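Local coordinates for ethanolamine kinase Pv091845 (Plasmodium vivax, PDB 2QG7), which probably phosphorylates ethanolamine, the first of three steps in making phosphatidylethanolamine from ethanolamine, at residues K132-K144 with Y171-M183. Sequence-based numbering, arbitrary orientation.
Sequences KQAKYLIRLYGPK and YVFFTNGRIEEFM
L137 and R139 pair with E180 and R178 through backbone hydrogen bonds, joining strands 136-141 and 177-181 as antiparallel neighbours. L137 N to E180 O (2.8 Å) is the most bent of these, 134° at the hydrogen, while R139 N to R178 O is nearly straight. Y141 N adds a bond to N176 O, where the type I turn from F174 to G177 leads back from strand 170-174.

On the face carrying L137, R139, R178 and E180, charged groups interlock. R139 grips the E180 carboxylate side-on: NE donates to OE1 from above the carboxylate plane, and R139 NH1 reaches the syn side of E180 OE2 at 2.8 Å. R178 NH2 also donates to E180 OE1 (3.0 Å), nearly along the C-O axis, making two donors on one oxygen. The E180 chain gets there with CG wedged between the backbone N and carbonyl carbon (chi1 64°) and then runs extended. The two guanidinium groups lie close, CD of R139 over one face of the R178 group; the shared carboxylate probably offsets their charges, and E154 on helix 151-163 takes R178 NH1.

Next to these salt bridges the Y141 ring lies flat over the backbone of G177, whose CA sits 3.6 Å from the ring centroid, close to the normal. At the other end of the strand pair K135 lays its aliphatic chain alongside the F182 ring.

There too, but on the face with I138 and I179, the edge of Y136 meets the face of Y171 in an offset edge-to-face pair, planes 70° apart. On this face I138, L140 and F174 pack against helix 84-98. Y171 and V172 both face I179 in a classic beta bulge. These strands run from the middle to one edge of the five-stranded antiparallel sheet of the N-terminal lobe characteristic of the protein-kinase-like fold.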
ATOM      1  N   LYS D 132      43.205 -10.407  17.845  1.00 97.70           N
ATOM      2  CA  LYS D 132      43.633 -10.639  16.459  1.00 97.16           C
ATOM      3  C   LYS D 132      43.143  -9.528  15.540  1.00 96.54           C
ATOM      4  O   LYS D 132      43.535  -9.474  14.369  1.00 96.28           O
ATOM      5  CB  LYS D 132      43.154 -12.010  15.955  1.00 97.27           C
ATOM      6  CG  LYS D 132      43.974 -13.194  16.479  1.00 97.73           C
ATOM      7  CD  LYS D 132      45.237 -13.417  15.636  1.00 99.59           C
ATOM      8  CE  LYS D 132      44.893 -13.997  14.250  1.00100.06           C
ATOM      9  NZ  LYS D 132      46.063 -13.936  13.261  1.00 99.41           N
ATOM     10  N   GLN D 133      42.299  -8.644  16.093  1.00 96.08           N
ATOM     11  CA  GLN D 133      41.692  -7.515  15.358  1.00 95.48           C
ATOM     12  C   GLN D 133      41.139  -7.942  13.972  1.00 94.53           C
ATOM     13  O   GLN D 133      41.462  -7.334  12.926  1.00 94.39           O
ATOM     14  CB  GLN D 133      42.682  -6.339  15.251  1.00 95.80           C
ATOM     15  CG  GLN D 133      42.022  -4.990  14.939  1.00 97.18           C
ATOM     16  CD  GLN D 133      41.634  -4.214  16.190  1.00 98.99           C
ATOM     17  OE1 GLN D 133      41.095  -4.774  17.159  1.00100.11           O
ATOM     18  NE2 GLN D 133      41.905  -2.907  16.173  1.00 99.04           N
ATOM     19  N   ALA D 134      40.323  -9.005  13.988  1.00 92.90           N
ATOM     20  CA  ALA D 134      39.796  -9.609  12.763  1.00 91.22           C
ATOM     21  C   ALA D 134      38.289  -9.842  12.899  1.00 90.04           C
ATOM     22  O   ALA D 134      37.812 -10.288  13.960  1.00 90.01           O
ATOM     23  CB  ALA D 134      40.522 -10.920  12.452  1.00 91.52           C
ATOM     24  N   LYS D 135      37.549  -9.543  11.825  1.00 87.93           N
ATOM     25  CA  LYS D 135      36.095  -9.564  11.870  1.00 85.80           C
ATOM     26  C   LYS D 135      35.483 -10.665  11.016  1.00 84.52           C
ATOM     27  O   LYS D 135      35.897 -10.896   9.873  1.00 84.37           O
ATOM     28  CB  LYS D 135      35.530  -8.191  11.529  1.00 85.62           C
ATOM     29  CG  LYS D 135      36.204  -7.055  12.381  1.00 86.45           C
ATOM     30  CD  LYS D 135      35.483  -5.716  12.046  1.00 89.11           C
ATOM     31  CE  LYS D 135      36.201  -4.581  12.871  1.00 91.38           C
ATOM     32  NZ  LYS D 135      35.294  -3.255  12.695  1.00 92.23           N
ATOM     33  N   TYR D 136      34.512 -11.364  11.607  1.00 82.94           N
ATOM     34  CA  TYR D 136      33.722 -12.407  10.928  1.00 81.18           C
ATOM     35  C   TYR D 136      32.256 -12.010  10.946  1.00 79.88           C
ATOM     36  O   TYR D 136      31.887 -11.001  11.547  1.00 79.58           O
ATOM     37  CB  TYR D 136      33.930 -13.788  11.578  1.00 81.07           C
ATOM     38  CG  TYR D 136      35.394 -14.198  11.684  1.00 82.04           C
ATOM     39  CD1 TYR D 136      36.154 -13.896  12.824  1.00 81.69           C
ATOM     40  CD2 TYR D 136      36.027 -14.876  10.632  1.00 82.03           C
ATOM     41  CE1 TYR D 136      37.504 -14.258  12.904  1.00 81.46           C
ATOM     42  CE2 TYR D 136      37.371 -15.236  10.709  1.00 80.82           C
ATOM     43  CZ  TYR D 136      38.098 -14.927  11.841  1.00 81.45           C
ATOM     44  OH  TYR D 136      39.422 -15.304  11.905  1.00 82.71           O
ATOM     45  N   LEU D 137      31.427 -12.791  10.261  1.00 78.91           N
ATOM     46  CA  LEU D 137      29.989 -12.523  10.175  1.00 77.65           C
ATOM     47  C   LEU D 137      29.233 -13.836  10.354  1.00 76.82           C
ATOM     48  O   LEU D 137      29.584 -14.860   9.723  1.00 77.05           O
ATOM     49  CB  LEU D 137      29.649 -11.879   8.817  1.00 77.55           C
ATOM     50  CG  LEU D 137      28.241 -11.350   8.544  1.00 78.18           C
ATOM     51  CD1 LEU D 137      27.953 -10.139   9.413  1.00 78.83           C
ATOM     52  CD2 LEU D 137      28.071 -10.978   7.065  1.00 78.46           C
ATOM     53  N   ILE D 138      28.221 -13.825  11.227  1.00 75.33           N
ATOM     54  CA  ILE D 138      27.383 -14.996  11.364  1.00 74.34           C
ATOM     55  C   ILE D 138      26.044 -14.714  10.711  1.00 74.27           C
ATOM     56  O   ILE D 138      25.407 -13.689  10.978  1.00 73.74           O
ATOM     57  CB  ILE D 138      27.199 -15.454  12.830  1.00 74.11           C
ATOM     58  CG1 ILE D 138      28.553 -15.755  13.474  1.00 73.94           C
ATOM     59  CG2 ILE D 138      26.299 -16.688  12.899  1.00 72.61           C
ATOM     60  CD1 ILE D 138      28.460 -16.108  14.946  1.00 72.50           C
ATOM     61  N   ARG D 139      25.640 -15.635   9.840  1.00 74.06           N
ATOM     62  CA  ARG D 139      24.365 -15.546   9.184  1.00 74.20           C
ATOM     63  C   ARG D 139      23.521 -16.731   9.613  1.00 74.50           C
ATOM     64  O   ARG D 139      23.894 -17.897   9.416  1.00 73.97           O
ATOM     65  CB  ARG D 139      24.543 -15.512   7.662  1.00 74.27           C
ATOM     66  CG  ARG D 139      23.274 -15.207   6.893  1.00 74.19           C
ATOM     67  CD  ARG D 139      23.464 -15.458   5.416  1.00 75.08           C
ATOM     68  NE  ARG D 139      24.390 -14.505   4.805  1.00 77.31           N
ATOM     69  CZ  ARG D 139      24.072 -13.267   4.416  1.00 79.49           C
ATOM     70  NH1 ARG D 139      25.010 -12.497   3.872  1.00 81.41           N
ATOM     71  NH2 ARG D 139      22.832 -12.784   4.565  1.00 80.62           N
ATOM     72  N   LEU D 140      22.384 -16.410  10.220  1.00 75.25           N
ATOM     73  CA  LEU D 140      21.450 -17.405  10.721  1.00 75.90           C
ATOM     74  C   LEU D 140      20.195 -17.327   9.880  1.00 76.88           C
ATOM     75  O   LEU D 140      19.582 -16.260   9.755  1.00 76.88           O
ATOM     76  CB  LEU D 140      21.141 -17.155  12.204  1.00 75.39           C
ATOM     77  CG  LEU D 140      22.311 -17.246  13.200  1.00 74.77           C
ATOM     78  CD1 LEU D 140      21.856 -16.819  14.563  1.00 74.71           C
ATOM     79  CD2 LEU D 140      22.865 -18.662  13.293  1.00 74.46           C
ATOM     80  N   TYR D 141      19.832 -18.457   9.286  1.00 78.59           N
ATOM     81  CA  TYR D 141      18.680 -18.523   8.385  1.00 80.32           C
ATOM     82  C   TYR D 141      17.351 -18.491   9.143  1.00 82.48           C
ATOM     83  O   TYR D 141      17.277 -18.952  10.291  1.00 82.40           O
ATOM     84  CB  TYR D 141      18.739 -19.782   7.502  1.00 79.70           C
ATOM     85  CG  TYR D 141      20.086 -20.105   6.866  1.00 76.49           C
ATOM     86  CD1 TYR D 141      20.940 -19.086   6.404  1.00 73.11           C
ATOM     87  CD2 TYR D 141      20.484 -21.447   6.694  1.00 73.33           C
ATOM     88  CE1 TYR D 141      22.156 -19.391   5.822  1.00 70.67           C
ATOM     89  CE2 TYR D 141      21.700 -21.763   6.104  1.00 70.91           C
ATOM     90  CZ  TYR D 141      22.531 -20.725   5.665  1.00 70.48           C
ATOM     91  OH  TYR D 141      23.741 -21.024   5.076  1.00 68.64           O
ATOM     92  N   GLY D 142      16.306 -17.950   8.492  1.00 85.39           N
ATOM     93  CA  GLY D 142      14.938 -18.010   9.035  1.00 89.61           C
ATOM     94  C   GLY D 142      14.267 -19.382   8.885  1.00 92.55           C
ATOM     95  O   GLY D 142      14.929 -20.381   8.554  1.00 93.09           O
ATOM     96  N   PRO D 143      12.947 -19.462   9.161  1.00 94.96           N
ATOM     97  CA  PRO D 143      12.151 -20.691   8.918  1.00 96.68           C
ATOM     98  C   PRO D 143      11.640 -20.796   7.459  1.00 98.36           C
ATOM     99  O   PRO D 143      10.646 -21.478   7.181  1.00 98.57           O
ATOM    100  CB  PRO D 143      10.966 -20.547   9.898  1.00 96.72           C
ATOM    101  CG  PRO D 143      11.182 -19.192  10.618  1.00 96.36           C
ATOM    102  CD  PRO D 143      12.131 -18.399   9.772  1.00 95.10           C
ATOM    103  N   LYS D 144      12.326 -20.109   6.546  1.00100.22           N
ATOM    104  CA  LYS D 144      11.997 -20.108   5.125  1.00101.87           C
ATOM    105  C   LYS D 144      13.264 -20.543   4.385  1.00102.43           C
ATOM    106  O   LYS D 144      13.932 -19.745   3.719  1.00102.24           O
ATOM    107  CB  LYS D 144      11.550 -18.701   4.704  1.00102.47           C
ATOM    108  CG  LYS D 144      10.531 -18.028   5.676  1.00104.06           C
ATOM    109  CD  LYS D 144      10.951 -16.572   5.999  1.00106.11           C
ATOM    110  CE  LYS D 144       9.930 -15.828   6.878  1.00106.83           C
ATOM    111  NZ  LYS D 144      10.693 -14.591   7.602  1.00105.99           N
ATOM    112  N   TYR D 171      33.286 -19.293   5.275  1.00 62.05           N
ATOM    113  CA  TYR D 171      34.196 -20.210   5.972  1.00 61.32           C
ATOM    114  C   TYR D 171      33.557 -21.570   6.314  1.00 61.40           C
ATOM    115  O   TYR D 171      34.122 -22.628   5.982  1.00 61.63           O
ATOM    116  CB  TYR D 171      34.720 -19.529   7.224  1.00 61.10           C
ATOM    117  CG  TYR D 171      35.496 -18.255   6.967  1.00 61.07           C
ATOM    118  CD1 TYR D 171      36.773 -18.297   6.400  1.00 59.99           C
ATOM    119  CD2 TYR D 171      34.970 -17.007   7.317  1.00 61.90           C
ATOM    120  CE1 TYR D 171      37.494 -17.127   6.174  1.00 58.99           C
ATOM    121  CE2 TYR D 171      35.688 -15.821   7.095  1.00 58.98           C
ATOM    122  CZ  TYR D 171      36.954 -15.899   6.528  1.00 59.42           C
ATOM    123  OH  TYR D 171      37.683 -14.755   6.289  1.00 58.31           O
ATOM    124  N   VAL D 172      32.373 -21.541   6.951  1.00 60.69           N
ATOM    125  CA  VAL D 172      31.687 -22.766   7.399  1.00 60.06           C
ATOM    126  C   VAL D 172      30.186 -22.770   7.058  1.00 59.95           C
ATOM    127  O   VAL D 172      29.508 -21.765   7.226  1.00 59.15           O
ATOM    128  CB  VAL D 172      31.847 -23.005   8.949  1.00 59.85           C
ATOM    129  CG1 VAL D 172      31.215 -24.329   9.351  1.00 58.97           C
ATOM    130  CG2 VAL D 172      33.310 -22.952   9.378  1.00 58.91           C
ATOM    131  N   PHE D 173      29.689 -23.923   6.595  1.00 60.23           N
ATOM    132  CA  PHE D 173      28.265 -24.124   6.337  1.00 60.22           C
ATOM    133  C   PHE D 173      27.674 -25.087   7.380  1.00 59.74           C
ATOM    134  O   PHE D 173      28.239 -26.152   7.621  1.00 60.00           O
ATOM    135  CB  PHE D 173      28.020 -24.692   4.923  1.00 61.02           C
ATOM    136  CG  PHE D 173      28.408 -23.763   3.791  1.00 62.34           C
ATOM    137  CD1 PHE D 173      29.687 -23.829   3.222  1.00 64.54           C
ATOM    138  CD2 PHE D 173      27.489 -22.850   3.273  1.00 65.49           C
ATOM    139  CE1 PHE D 173      30.061 -22.988   2.171  1.00 66.01           C
ATOM    140  CE2 PHE D 173      27.837 -21.975   2.210  1.00 66.19           C
ATOM    141  CZ  PHE D 173      29.126 -22.049   1.656  1.00 66.95           C
ATOM    142  N   PHE D 174      26.548 -24.704   7.999  1.00 58.80           N
ATOM    143  CA  PHE D 174      25.784 -25.611   8.867  1.00 57.46           C
ATOM    144  C   PHE D 174      24.292 -25.505   8.593  1.00 58.20           C
ATOM    145  O   PHE D 174      23.832 -24.545   7.952  1.00 58.11           O
ATOM    146  CB  PHE D 174      26.109 -25.418  10.366  1.00 57.01           C
ATOM    147  CG  PHE D 174      26.239 -23.966  10.815  1.00 52.85           C
ATOM    148  CD1 PHE D 174      25.161 -23.306  11.399  1.00 49.64           C
ATOM    149  CD2 PHE D 174      27.441 -23.280  10.675  1.00 49.67           C
ATOM    150  CE1 PHE D 174      25.270 -21.992  11.821  1.00 47.74           C
ATOM    151  CE2 PHE D 174      27.561 -21.957  11.108  1.00 47.62           C
ATOM    152  CZ  PHE D 174      26.472 -21.315  11.679  1.00 48.01           C
ATOM    153  N   THR D 175      23.529 -26.488   9.078  1.00 58.52           N
ATOM    154  CA  THR D 175      22.135 -26.650   8.593  1.00 59.61           C
ATOM    155  C   THR D 175      21.230 -25.458   8.846  1.00 58.53           C
ATOM    156  O   THR D 175      20.124 -25.373   8.268  1.00 59.12           O
ATOM    157  CB  THR D 175      21.432 -27.938   9.117  1.00 59.94           C
ATOM    158  OG1 THR D 175      21.458 -27.949  10.559  1.00 63.02           O
ATOM    159  CG2 THR D 175      22.131 -29.191   8.559  1.00 62.05           C
ATOM    160  N   ASN D 176      21.697 -24.528   9.688  1.00 57.08           N
ATOM    161  CA  ASN D 176      20.849 -23.414  10.104  1.00 55.07           C
ATOM    162  C   ASN D 176      21.536 -22.041   9.956  1.00 54.39           C
ATOM    163  O   ASN D 176      20.981 -20.992  10.307  1.00 53.47           O
ATOM    164  CB  ASN D 176      20.267 -23.691  11.509  1.00 55.05           C
ATOM    165  CG  ASN D 176      21.298 -23.530  12.625  1.00 52.85           C
ATOM    166  OD1 ASN D 176      21.235 -22.575  13.375  1.00 52.83           O
ATOM    167  ND2 ASN D 176      22.250 -24.443  12.718  1.00 54.40           N
ATOM    168  N   GLY D 177      22.732 -22.049   9.379  1.00 53.79           N
ATOM    169  CA  GLY D 177      23.417 -20.800   9.126  1.00 53.76           C
ATOM    170  C   GLY D 177      24.790 -21.006   8.588  1.00 54.25           C
ATOM    171  O   GLY D 177      25.145 -22.117   8.177  1.00 54.16           O
ATOM    172  N   ARG D 178      25.580 -19.937   8.595  1.00 55.33           N
ATOM    173  CA  ARG D 178      26.973 -20.012   8.138  1.00 56.75           C
ATOM    174  C   ARG D 178      27.876 -18.968   8.787  1.00 57.81           C
ATOM    175  O   ARG D 178      27.395 -17.981   9.378  1.00 57.87           O
ATOM    176  CB  ARG D 178      27.045 -19.840   6.611  1.00 57.15           C
ATOM    177  CG  ARG D 178      26.762 -18.406   6.148  1.00 57.75           C
ATOM    178  CD  ARG D 178      27.047 -18.233   4.689  1.00 57.56           C
ATOM    179  NE  ARG D 178      25.952 -18.715   3.879  1.00 58.73           N
ATOM    180  CZ  ARG D 178      25.277 -17.976   2.998  1.00 59.19           C
ATOM    181  NH1 ARG D 178      24.293 -18.545   2.310  1.00 60.32           N
ATOM    182  NH2 ARG D 178      25.582 -16.691   2.796  1.00 59.50           N
ATOM    183  N   ILE D 179      29.186 -19.180   8.648  1.00 58.85           N
ATOM    184  CA  ILE D 179      30.182 -18.193   9.067  1.00 60.28           C
ATOM    185  C   ILE D 179      30.927 -17.675   7.835  1.00 61.06           C
ATOM    186  O   ILE D 179      31.570 -18.441   7.097  1.00 60.85           O
ATOM    187  CB  ILE D 179      31.219 -18.731  10.118  1.00 60.12           C
ATOM    188  CG1 ILE D 179      30.517 -19.465  11.273  1.00 60.29           C
ATOM    189  CG2 ILE D 179      32.056 -17.569  10.659  1.00 60.03           C
ATOM    190  CD1 ILE D 179      31.465 -20.312  12.164  1.00 58.29           C
ATOM    191  N   GLU D 180      30.856 -16.368   7.632  1.00 62.06           N
ATOM    192  CA  GLU D 180      31.382 -15.765   6.419  1.00 62.92           C
ATOM    193  C   GLU D 180      32.231 -14.542   6.732  1.00 63.73           C
ATOM    194  O   GLU D 180      32.217 -14.015   7.849  1.00 63.36           O
ATOM    195  CB  GLU D 180      30.240 -15.446   5.420  1.00 62.76           C
ATOM    196  CG  GLU D 180      29.249 -14.400   5.912  1.00 63.30           C
ATOM    197  CD  GLU D 180      28.023 -14.204   5.013  1.00 64.04           C
ATOM    198  OE1 GLU D 180      27.385 -15.186   4.591  1.00 62.15           O
ATOM    199  OE2 GLU D 180      27.666 -13.032   4.755  1.00 67.30           O
ATOM    200  N   GLU D 181      32.978 -14.119   5.719  1.00 65.29           N
ATOM    201  CA  GLU D 181      33.932 -13.020   5.790  1.00 66.35           C
ATOM    202  C   GLU D 181      33.186 -11.717   5.909  1.00 66.49           C
ATOM    203  O   GLU D 181      32.265 -11.441   5.128  1.00 67.24           O
ATOM    204  CB  GLU D 181      34.776 -13.006   4.509  1.00 66.75           C
ATOM    205  CG  GLU D 181      36.040 -12.192   4.578  1.00 69.23           C
ATOM    206  CD  GLU D 181      36.818 -12.158   3.249  1.00 72.44           C
ATOM    207  OE1 GLU D 181      37.187 -11.035   2.830  1.00 72.80           O
ATOM    208  OE2 GLU D 181      37.074 -13.233   2.633  1.00 73.43           O
ATOM    209  N   PHE D 182      33.594 -10.919   6.889  1.00 66.32           N
ATOM    210  CA  PHE D 182      33.024  -9.607   7.076  1.00 65.98           C
ATOM    211  C   PHE D 182      33.567  -8.662   6.023  1.00 66.80           C
ATOM    212  O   PHE D 182      34.778  -8.662   5.704  1.00 67.23           O
ATOM    213  CB  PHE D 182      33.325  -9.081   8.478  1.00 65.53           C
ATOM    214  CG  PHE D 182      32.844  -7.674   8.725  1.00 64.57           C
ATOM    215  CD1 PHE D 182      31.502  -7.421   9.020  1.00 65.45           C
ATOM    216  CD2 PHE D 182      33.736  -6.605   8.674  1.00 63.39           C
ATOM    217  CE1 PHE D 182      31.053  -6.103   9.247  1.00 66.22           C
ATOM    218  CE2 PHE D 182      33.308  -5.299   8.907  1.00 64.03           C
ATOM    219  CZ  PHE D 182      31.964  -5.042   9.191  1.00 65.01           C
ATOM    220  N   MET D 183      32.663  -7.857   5.470  1.00 67.21           N
ATOM    221  CA  MET D 183      33.049  -6.791   4.564  1.00 67.06           C
ATOM    222  C   MET D 183      32.537  -5.453   5.103  1.00 66.20           C
ATOM    223  O   MET D 183      31.351  -5.285   5.388  1.00 66.52           O
ATOM    224  CB  MET D 183      32.490  -7.083   3.174  1.00 67.63           C
ATOM    225  CG  MET D 183      32.959  -6.112   2.074  1.00 70.55           C
ATOM    226  SD  MET D 183      32.028  -6.323   0.510  1.00 75.56           S
ATOM    227  CE  MET D 183      30.341  -6.030   1.082  1.00 71.42           C
TER
HETATM  228  O   HOH W   1      36.446 -12.190   7.918  1.00 72.66           O